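Putative lipoprotein (Bacteroides fragilis, PDB 3NQI) is of unknown function but is predicted to be a lipoprotein, which suggests attachment to a membrane of the cell envelope. Local coordinates at residues A100-L105 and L168-K173; A13-V18 and M49-C54. One frame throughout, in Å; residues are numbered along the deposited sequence. Where two conformers were deposited one is given.

Overall arrangement
Contact 1 and contact 2 follow one another along the chain, contact 2 closing before contact 1 opens, and they lie on opposite sides of the chain's centre. Their centres are about 22 Å apart and their nearest atoms about 12 Å, so they do not touch. Contact 2 pairs two antiparallel strands of the N-terminal part through backbone hydrogen bonds. In contact 1 a loop is held against strand 165-174 by apolar side chains, with no hydrogen bond between the segments. Strand 78-87 relates the two, since it pairs with 49-56 and with 148-155, the neighbour of 165-174. The side chain of A50 lies about 9 Å from a bound cadmium ion.

Contact 1: residues A100-L105 and L168-K173; sequences APVGSL and LYLRYK
A buried contact packs a loop on a beta strand: side chains of A100, V102 and L105 meet L170 and Y172, and backbone carbonyls of A100 and P101 also touch Y172. G103 and S104 in the loop both face L129 and make a classic beta bulge with strand 123-132, while the backbone of V102 bonds to Q220 and N222 on the side of strand 214-221. The loop thus spans two strands and packs on a third. No hydrogen bond joins the segments. Instead, the Y172 ring is approached by atoms of three consecutive loop residues. CG of Y172 stands anti to the backbone N (chi1 173°), and chi2 (26°) then sets the turn of the ring. A100 CB sits over one ring face, 4.2 Å from the ring centroid of Y172 and 27° off the normal, a CH-pi contact. At the rim, near the ring plane, P101 O lies 3.6 Å from Y172 CE2, and the same oxygen accepts a hydrogen bond from R131 NH2. A100 O approaches Y172 CD2 at 3.2 Å. Y172 is also held from beyond the loop, at its hydroxyl by a hydrogen bond to H148 ND1 and through its ring by stacking with F150. V102 and Y172 meet slantwise. With CG1 anti to the carbonyl carbon, V102 brings this methyl to 3.6 Å from Y172 CD2. The same CG1 lies 4.0 Å from L170 CD2, linking the aromatic and aliphatic contacts. L105 and L170 reach toward each other tip to tip, their CD2 methyls 3.8 Å apart.

Contact 2: residues A13-V18 and M49-C54; sequences AGVVKV and MAYIYC
V15 and M49, a selenomethionine, cross at about a right angle on one face of two antiparallel strands. CG of M49 stands anti to its carbonyl carbon, and the chain then bends at chi2 (-80°) and chi3 (-47°), which folds its end back over the neighbouring strand. Its SE rests 3.6 Å from K17 CA. Its CE comes to 3.3 Å from V15 CG1, tighter than usual van der Waals contact, so the exact place of that methyl is doubtful. Farther along this face, Y51 has CG anti to the backbone N (chi1 -178°), and its ring extends beside G14 toward A13. Y51 CE1 lies 3.6 Å from G14 N, and Y51 CZ 3.7 Å from A13 CB, both approaches oblique to the ring. I80 of strand 78-87 touches V15, M49 and Y51.

The other face carries V16, A50 and I52. V16 and I52 also cross at about a right angle, with V16 CG1 4.0 Å from I52 CD1. V18 CG2 meets A50 CB at 3.5 Å. F27 touches V16 and I52, and L45 touches V18 and A50.

Two hydrogen-bonded pairs set the register. G14 N bonds to I52 O (3.0 Å) and I52 N to G14 O; V16 N bonds to A50 O (2.9 Å) and A50 N to V16 O. Strand pairing runs on from 11-21 through 24-28, 34-37 and 68-73 back to 49-56, a closed circuit of five strands consistent with a small beta barrel.

Contact 1: residues A100-L105 and L168-K173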
loop_
_atom_site.group_PDB
_atom_site.type_symbol
_atom_site.label_atom_id
_atom_site.label_comp_id
_atom_site.label_asym_id
_atom_site.label_seq_id
_atom_site.Cartn_x
_atom_site.Cartn_y
_atom_site.Cartn_z
ATOM N N ALA A 100 4.097 15.659 5.110
ATOM C CA ALA A 100 5.252 15.397 4.269
ATOM C C ALA A 100 4.777 15.026 2.901
ATOM O O ALA A 100 3.702 14.462 2.765
ATOM C CB ALA A 100 6.169 14.304 4.849
ATOM N N PRO A 101 5.566 15.372 1.869
ATOM C CA PRO A 101 5.273 14.953 0.543
ATOM C C PRO A 101 5.971 13.622 0.203
ATOM O O PRO A 101 7.143 13.421 0.593
ATOM C CB PRO A 101 5.900 16.061 -0.288
ATOM C CG PRO A 101 7.128 16.458 0.498
ATOM C CD PRO A 101 6.780 16.234 1.916
ATOM N N VAL A 102 5.288 12.782 -0.589
ATOM C CA VAL A 102 5.928 11.630 -1.213
ATOM C C VAL A 102 6.748 12.118 -2.390
ATOM O O VAL A 102 6.586 13.261 -2.883
ATOM C CB VAL A 102 4.885 10.534 -1.664
ATOM C CG1 VAL A 102 4.022 10.078 -0.463
ATOM C CG2 VAL A 102 4.001 11.053 -2.781
ATOM N N GLY A 103 7.646 11.251 -2.838
ATOM C CA GLY A 103 8.382 11.475 -4.047
ATOM C C GLY A 103 7.480 11.148 -5.206
ATOM O O GLY A 103 7.391 11.917 -6.148
ATOM N N SER A 104 6.866 9.954 -5.158
ATOM C CA SER A 104 5.883 9.522 -6.156
ATOM C C SER A 104 5.204 8.257 -5.656
ATOM O O SER A 104 5.639 7.655 -4.677
ATOM C CB SER A 104 6.521 9.267 -7.517
ATOM O OG SER A 104 7.599 8.361 -7.421
ATOM N N LEU A 105 4.089 7.890 -6.294
ATOM C CA LEU A 105 3.423 6.614 -6.004
ATOM C C LEU A 105 3.727 5.687 -7.180
ATOM O O LEU A 105 2.876 4.974 -7.701
ATOM C CB LEU A 105 1.918 6.733 -5.824
ATOM C CG LEU A 105 1.473 7.673 -4.729
ATOM C CD1 LEU A 105 -0.094 7.615 -4.552
ATOM C CD2 LEU A 105 2.225 7.313 -3.443
ATOM N N LEU A 168 -10.030 8.719 -3.119
ATOM C CA LEU A 168 -9.336 8.508 -1.843
ATOM C C LEU A 168 -8.125 9.455 -1.697
ATOM O O LEU A 168 -7.347 9.607 -2.623
ATOM C CB LEU A 168 -8.887 7.074 -1.719
ATOM C CG LEU A 168 -9.977 5.997 -1.881
ATOM C CD1 LEU A 168 -9.287 4.594 -1.807
ATOM C CD2 LEU A 168 -11.068 6.189 -0.838
ATOM N N TYR A 169 -7.991 10.107 -0.551
ATOM C CA TYR A 169 -6.846 10.980 -0.311
ATOM C C TYR A 169 -5.743 10.208 0.414
ATOM O O TYR A 169 -6.024 9.551 1.387
ATOM C CB TYR A 169 -7.262 12.192 0.516
ATOM C CG TYR A 169 -8.038 13.161 -0.311
ATOM C CD1 TYR A 169 -9.379 12.946 -0.599
ATOM C CD2 TYR A 169 -7.410 14.304 -0.857
ATOM C CE1 TYR A 169 -10.066 13.835 -1.392
ATOM C CE2 TYR A 169 -8.096 15.182 -1.655
ATOM C CZ TYR A 169 -9.419 14.938 -1.919
ATOM O OH TYR A 169 -10.130 15.827 -2.690
ATOM N N LEU A 170 -4.514 10.231 -0.103
ATOM C CA LEU A 170 -3.351 9.730 0.685
ATOM C C LEU A 170 -2.944 10.756 1.702
ATOM O O LEU A 170 -2.557 11.887 1.325
ATOM C CB LEU A 170 -2.161 9.466 -0.189
ATOM C CG LEU A 170 -0.875 8.992 0.511
ATOM C CD1 LEU A 170 -1.163 7.677 1.240
ATOM C CD2 LEU A 170 0.193 8.764 -0.551
ATOM N N ARG A 171 -3.098 10.414 2.984
ATOM C CA ARG A 171 -2.613 11.252 4.031
ATOM C C ARG A 171 -1.322 10.646 4.631
ATOM O O ARG A 171 -1.323 9.559 5.225
ATOM C CB ARG A 171 -3.701 11.524 5.093
ATOM C CG ARG A 171 -5.008 12.075 4.540
ATOM C CD ARG A 171 -4.834 13.397 3.747
ATOM N NE ARG A 171 -6.079 14.156 3.689
ATOM C CZ ARG A 171 -6.306 15.220 2.920
ATOM N NH1 ARG A 171 -5.379 15.700 2.103
ATOM N NH2 ARG A 171 -7.486 15.827 2.984
ATOM N N TYR A 172 -0.214 11.361 4.448
ATOM C CA TYR A 172 1.132 10.880 4.797
ATOM C C TYR A 172 1.642 11.692 5.937
ATOM O O TYR A 172 1.812 12.918 5.827
ATOM C CB TYR A 172 2.045 11.024 3.595
ATOM C CG TYR A 172 3.506 10.732 3.772
ATOM C CD1 TYR A 172 3.982 9.850 4.764
ATOM C CD2 TYR A 172 4.442 11.313 2.911
ATOM C CE1 TYR A 172 5.335 9.606 4.923
ATOM C CE2 TYR A 172 5.815 11.035 3.012
ATOM C CZ TYR A 172 6.270 10.166 4.020
ATOM O OH TYR A 172 7.590 9.881 4.196
ATOM N N LYS A 173 1.808 11.021 7.079
ATOM C CA LYS A 173 2.255 11.627 8.280
ATOM C C LYS A 173 3.583 10.980 8.715
ATOM O O LYS A 173 3.697 9.738 8.753
ATOM C CB LYS A 173 1.208 11.443 9.396
ATOM C CG LYS A 173 1.557 12.173 10.660
ATOM C CD LYS A 173 0.476 12.040 11.743
#

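Contact 2: residues A13-V18 and M49-C54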
loop_
_atom_site.group_PDB
_atom_site.type_symbol
_atom_site.label_atom_id
_atom_site.label_comp_id
_atom_site.label_asym_id
_atom_site.label_seq_id
_atom_site.Cartn_x
_atom_site.Cartn_y
_atom_site.Cartn_z
ATOM N N ALA A 13 9.537 -11.821 -7.045
ATOM C CA ALA A 13 9.210 -10.994 -5.875
ATOM C C ALA A 13 7.909 -10.359 -6.217
ATOM O O ALA A 13 7.628 -10.159 -7.408
ATOM C CB ALA A 13 10.271 -9.961 -5.617
ATOM N N GLY A 14 7.105 -10.042 -5.214
ATOM C CA GLY A 14 5.851 -9.378 -5.474
ATOM C C GLY A 14 4.938 -9.393 -4.256
ATOM O O GLY A 14 5.234 -10.011 -3.239
ATOM N N VAL A 15 3.786 -8.787 -4.461
ATOM C CA VAL A 15 2.783 -8.565 -3.438
ATOM C C VAL A 15 1.888 -9.800 -3.429
ATOM O O VAL A 15 1.477 -10.279 -4.464
ATOM C CB VAL A 15 1.997 -7.298 -3.770
ATOM C CG1 VAL A 15 0.819 -7.172 -2.889
ATOM C CG2 VAL A 15 2.952 -6.080 -3.648
ATOM N N VAL A 16 1.570 -10.282 -2.241
ATOM C CA VAL A 16 0.740 -11.472 -2.072
ATOM C C VAL A 16 -0.170 -11.321 -0.884
ATOM O O VAL A 16 0.109 -10.590 0.013
ATOM C CB VAL A 16 1.589 -12.761 -1.812
ATOM C CG1 VAL A 16 2.433 -13.084 -2.980
ATOM C CG2 VAL A 16 2.431 -12.642 -0.491
ATOM N N LYS A 17 -1.272 -12.060 -0.884
ATOM C CA LYS A 17 -2.128 -12.144 0.267
ATOM C C LYS A 17 -1.513 -13.220 1.181
ATOM O O LYS A 17 -0.898 -14.160 0.704
ATOM C CB LYS A 17 -3.523 -12.582 -0.152
ATOM C CG LYS A 17 -4.497 -12.718 0.988
ATOM C CD LYS A 17 -5.815 -13.326 0.519
ATOM C CE LYS A 17 -6.795 -13.426 1.688
ATOM N NZ LYS A 17 -8.209 -13.493 1.224
ATOM N N VAL A 18 -1.675 -13.047 2.494
ATOM C CA VAL A 18 -1.135 -13.964 3.481
ATOM C C VAL A 18 -2.288 -14.843 3.980
ATOM O O VAL A 18 -3.310 -14.315 4.428
ATOM C CB VAL A 18 -0.545 -13.142 4.665
ATOM C CG1 VAL A 18 -0.044 -14.068 5.824
ATOM C CG2 VAL A 18 0.551 -12.137 4.111
HETATM N N MSE A 49 -1.505 -8.810 4.255
HETATM C CA MSE A 49 -0.842 -8.752 2.950
HETATM C C MSE A 49 0.681 -8.626 3.084
HETATM O O MSE A 49 1.142 -8.069 4.024
HETATM C CB MSE A 49 -1.351 -7.532 2.170
HETATM C CG MSE A 49 -2.828 -7.528 1.815
HETATM SE SE MSE A 49 -3.172 -8.667 0.238
HETATM C CE MSE A 49 -1.834 -8.290 -1.290
ATOM N N ALA A 50 1.473 -9.093 2.101
ATOM C CA ALA A 50 2.933 -9.118 2.242
ATOM C C ALA A 50 3.646 -8.907 0.925
ATOM O O ALA A 50 3.022 -8.998 -0.094
ATOM C CB ALA A 50 3.434 -10.523 2.857
ATOM N N TYR A 51 4.902 -8.507 0.992
ATOM C CA TYR A 51 5.833 -8.563 -0.135
ATOM C C TYR A 51 6.817 -9.733 0.104
ATOM O O TYR A 51 7.484 -9.804 1.146
ATOM C CB TYR A 51 6.577 -7.236 -0.253
ATOM C CG TYR A 51 7.532 -7.176 -1.410
ATOM C CD1 TYR A 51 7.075 -6.917 -2.687
ATOM C CD2 TYR A 51 8.907 -7.379 -1.219
ATOM C CE1 TYR A 51 7.959 -6.850 -3.780
ATOM C CE2 TYR A 51 9.796 -7.301 -2.299
ATOM C CZ TYR A 51 9.308 -7.028 -3.564
ATOM O OH TYR A 51 10.160 -6.978 -4.637
ATOM N N ILE A 52 6.920 -10.651 -0.839
ATOM C CA ILE A 52 7.855 -11.766 -0.704
ATOM C C ILE A 52 8.807 -11.804 -1.873
ATOM O O ILE A 52 8.515 -11.257 -2.920
ATOM C CB ILE A 52 7.154 -13.144 -0.559
ATOM C CG1 ILE A 52 6.350 -13.542 -1.794
ATOM C CG2 ILE A 52 6.261 -13.170 0.736
ATOM C CD1 ILE A 52 5.711 -14.953 -1.627
ATOM N N TYR A 53 9.929 -12.454 -1.635
ATOM C CA TYR A 53 10.953 -12.710 -2.587
ATOM C C TYR A 53 11.180 -14.220 -2.507
ATOM O O TYR A 53 11.517 -14.771 -1.456
ATOM C CB TYR A 53 12.181 -11.854 -2.218
ATOM C CG TYR A 53 13.386 -12.158 -3.049
ATOM C CD1 TYR A 53 13.250 -12.580 -4.371
ATOM C CD2 TYR A 53 14.677 -12.068 -2.515
ATOM C CE1 TYR A 53 14.333 -12.883 -5.132
ATOM C CE2 TYR A 53 15.791 -12.381 -3.288
ATOM C CZ TYR A 53 15.599 -12.794 -4.594
ATOM O OH TYR A 53 16.652 -13.118 -5.408
ATOM N N CYS A 54 10.978 -14.910 -3.614
ATOM C CA CYS A 54 10.946 -16.339 -3.554
ATOM C C CYS A 54 11.492 -17.043 -4.797
ATOM O O CYS A 54 11.770 -16.422 -5.849
ATOM C CB CYS A 54 9.508 -16.806 -3.263
ATOM S SG CYS A 54 8.341 -16.666 -4.662
#